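Local coordinates for aspartate-semialdehyde dehydrogenase (Vibrio cholerae, PDB 2R00), which makes L-aspartate-semialdehyde by the NADPH-dependent reductive dephosphorylation of L-aspartyl-4-phosphate, an early step towards lysine and methionine, at residues Y242-E246 and V311-V316. Numbering follows the deposited sequence.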
ATOM      1  N   TYR A 242      -5.508   4.959 -11.868  1.00 33.68           N
ATOM      2  CA  TYR A 242      -5.402   4.368 -13.212  1.00 33.70           C
ATOM      3  C   TYR A 242      -4.449   3.170 -13.214  1.00 32.96           C
ATOM      4  O   TYR A 242      -3.252   3.314 -12.967  1.00 32.65           O
ATOM      5  CB  TYR A 242      -4.941   5.419 -14.242  1.00 34.66           C
ATOM      6  CG  TYR A 242      -5.904   6.581 -14.374  1.00 36.10           C
ATOM      7  CD1 TYR A 242      -6.955   6.536 -15.293  1.00 37.75           C
ATOM      8  CD2 TYR A 242      -5.783   7.711 -13.562  1.00 37.80           C
ATOM      9  CE1 TYR A 242      -7.861   7.595 -15.407  1.00 38.64           C
ATOM     10  CE2 TYR A 242      -6.680   8.778 -13.668  1.00 38.03           C
ATOM     11  CZ  TYR A 242      -7.716   8.707 -14.593  1.00 37.58           C
ATOM     12  OH  TYR A 242      -8.607   9.745 -14.701  1.00 37.63           O
ATOM     13  N   GLY A 243      -4.993   1.992 -13.493  1.00 32.16           N
ATOM     14  CA  GLY A 243      -4.235   0.755 -13.440  1.00 31.13           C
ATOM     15  C   GLY A 243      -4.404   0.095 -12.088  1.00 31.00           C
ATOM     16  O   GLY A 243      -5.267   0.482 -11.291  1.00 30.87           O
ATOM     17  N   HIS A 244      -3.568  -0.899 -11.824  1.00 30.40           N
ATOM     18  CA  HIS A 244      -3.691  -1.706 -10.627  1.00 30.74           C
ATOM     19  C   HIS A 244      -2.324  -1.947 -10.011  1.00 29.65           C
ATOM     20  O   HIS A 244      -1.340  -2.144 -10.725  1.00 29.24           O
ATOM     21  CB  HIS A 244      -4.367  -3.042 -10.970  1.00 31.75           C
ATOM     22  CG  HIS A 244      -4.532  -3.957  -9.799  1.00 34.98           C
ATOM     23  ND1 HIS A 244      -3.696  -5.030  -9.572  1.00 38.24           N
ATOM     24  CD2 HIS A 244      -5.424  -3.951  -8.780  1.00 38.18           C
ATOM     25  CE1 HIS A 244      -4.067  -5.649  -8.466  1.00 38.96           C
ATOM     26  NE2 HIS A 244      -5.112  -5.013  -7.964  1.00 39.66           N
ATOM     27  N   ALA A 245      -2.267  -1.939  -8.686  1.00 28.45           N
ATOM     28  CA  ALA A 245      -1.005  -2.170  -7.985  1.00 27.95           C
ATOM     29  C   ALA A 245      -1.210  -3.076  -6.780  1.00 27.53           C
ATOM     30  O   ALA A 245      -2.317  -3.152  -6.241  1.00 27.62           O
ATOM     31  CB  ALA A 245      -0.385  -0.848  -7.559  1.00 27.23           C
ATOM     32  N   GLU A 246      -0.137  -3.762  -6.381  1.00 27.28           N
ATOM     33  CA  GLU A 246      -0.108  -4.608  -5.191  1.00 27.37           C
ATOM     34  C   GLU A 246       1.211  -4.436  -4.477  1.00 26.81           C
ATOM     35  O   GLU A 246       2.246  -4.397  -5.114  1.00 26.85           O
ATOM     36  CB  GLU A 246      -0.215  -6.078  -5.560  1.00 27.97           C
ATOM     37  CG  GLU A 246      -1.371  -6.406  -6.435  1.00 29.71           C
ATOM     38  CD  GLU A 246      -1.382  -7.836  -6.829  1.00 31.45           C
ATOM     39  OE1 GLU A 246      -0.298  -8.430  -7.007  1.00 34.26           O
ATOM     40  OE2 GLU A 246      -2.480  -8.370  -6.962  1.00 33.28           O
ATOM     41  N   VAL A 311       4.017  -4.891  -7.324  1.00 24.55           N
ATOM     42  CA  VAL A 311       3.674  -5.462  -8.616  1.00 25.11           C
ATOM     43  C   VAL A 311       2.596  -4.583  -9.213  1.00 25.53           C
ATOM     44  O   VAL A 311       1.616  -4.252  -8.539  1.00 25.50           O
ATOM     45  CB  VAL A 311       3.146  -6.921  -8.462  1.00 25.70           C
ATOM     46  CG1 VAL A 311       2.899  -7.552  -9.819  1.00 25.03           C
ATOM     47  CG2 VAL A 311       4.106  -7.756  -7.663  1.00 25.13           C
ATOM     48  N   VAL A 312       2.789  -4.178 -10.464  1.00 26.14           N
ATOM     49  CA  VAL A 312       1.868  -3.270 -11.135  1.00 26.75           C
ATOM     50  C   VAL A 312       1.388  -3.861 -12.469  1.00 28.04           C
ATOM     51  O   VAL A 312       2.140  -4.540 -13.171  1.00 27.73           O
ATOM     52  CB  VAL A 312       2.502  -1.848 -11.325  1.00 26.79           C
ATOM     53  CG1 VAL A 312       1.656  -0.974 -12.233  1.00 26.00           C
ATOM     54  CG2 VAL A 312       2.682  -1.148  -9.969  1.00 25.99           C
ATOM     55  N   ALA A 313       0.117  -3.625 -12.774  1.00 29.46           N
ATOM     56  CA  ALA A 313      -0.433  -3.808 -14.119  1.00 31.34           C
ATOM     57  C   ALA A 313      -0.991  -2.470 -14.562  1.00 32.66           C
ATOM     58  O   ALA A 313      -1.867  -1.899 -13.885  1.00 32.87           O
ATOM     59  CB  ALA A 313      -1.535  -4.847 -14.123  1.00 31.24           C
ATOM     60  N   ASP A 314      -0.471  -1.956 -15.679  1.00 33.87           N
ATOM     61  CA  ASP A 314      -0.982  -0.719 -16.258  1.00 35.26           C
ATOM     62  C   ASP A 314      -2.324  -0.988 -16.937  1.00 35.68           C
ATOM     63  O   ASP A 314      -3.336  -0.377 -16.581  1.00 36.16           O
ATOM     64  CB  ASP A 314       0.016  -0.103 -17.249  1.00 35.70           C
ATOM     65  CG  ASP A 314      -0.437   1.257 -17.763  1.00 37.70           C
ATOM     66  OD1 ASP A 314      -0.985   2.061 -16.967  1.00 39.07           O
ATOM     67  OD2 ASP A 314      -0.247   1.521 -18.971  1.00 39.59           O
ATOM     68  N   ASN A 315      -2.339  -1.914 -17.894  1.00 36.07           N
ATOM     69  CA  ASN A 315      -3.592  -2.308 -18.533  1.00 36.34           C
ATOM     70  C   ASN A 315      -4.128  -3.607 -17.946  1.00 36.28           C
ATOM     71  O   ASN A 315      -3.717  -4.706 -18.339  1.00 36.63           O
ATOM     72  CB  ASN A 315      -3.461  -2.392 -20.060  1.00 36.42           C
ATOM     73  CG  ASN A 315      -4.810  -2.404 -20.760  1.00 37.50           C
ATOM     74  OD1 ASN A 315      -5.022  -1.685 -21.738  1.00 38.12           O
ATOM     75  ND2 ASN A 315      -5.739  -3.214 -20.253  1.00 36.10           N
ATOM     76  N   VAL A 316      -5.059  -3.457 -17.008  1.00 36.23           N
ATOM     77  CA  VAL A 316      -5.631  -4.580 -16.267  1.00 36.53           C
ATOM     78  C   VAL A 316      -6.374  -5.561 -17.173  1.00 36.22           C
ATOM     79  O   VAL A 316      -6.269  -6.773 -16.997  1.00 36.09           O
ATOM     80  CB  VAL A 316      -6.551  -4.091 -15.113  1.00 36.60           C
ATOM     81  CG1 VAL A 316      -7.093  -5.265 -14.327  1.00 36.97           C
ATOM     82  CG2 VAL A 316      -5.787  -3.164 -14.177  1.00 36.89           C
TER
HETATM   83  O   HOH W   1      -0.518   2.578 -14.460  1.00 36.27           O
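The first torsions of His244 and Val316 bring His244 CB against a valine methyl. The imidazole CG is anti to the backbone N (chi1 180°), and it is CB, not the ring, that meets Val316. Val316 CG1 also lies opposite its own N (chi1 -178°), which puts CG2 beside that N; this methyl lies 3.5 Å from His244 CB. The setting is an antiparallel strand pair inside the mixed sheet of the dimerisation domain. The axes of strand segments 244-246 and 311-313 approach to 4.8 Å, at 169° between their directions. His244 and Ala313 form a hydrogen-bonded pair: His244 N reaches Ala313 O at 2.9 Å, nearly in line with the carbonyl bond, and Ala313 N returns to His244 O. Glu246 and Val311 form the next such pair. Between them Ala245 and Val312 are a non-hydrogen-bonded pair, with Ala245 CB 3.9 Å from Val312 CG2. Their face packs on Cys197 and Ile198 of the second subunit. The face carrying His244, Glu246 and Ala313 turns to helix 131-147. There Glu246 runs alongside Val311, its OE1 4.0 Å from Val311 CB. Its other oxygen, OE2, lies in the plane of the His244 ring, at the edge. His244 ND1 is hydrogen-bonded to Gln135 OE1, which probably helps to fix the ring's rotation. His244 is the predicted proton acceptor of the active site. The catalytic Cys131, which forms the acyl-thioester, lies close to Val316. Asn315, predicted to bind NADP(+), holds the N-cap position before helix 316-335. Beyond the last pair, Gly243 CA makes a CA-H...O contact with Asp314 O. One water bridges the loops, donating to Tyr242 O at 3.2 Å and to Asp314 OD1 at 2.6 Å.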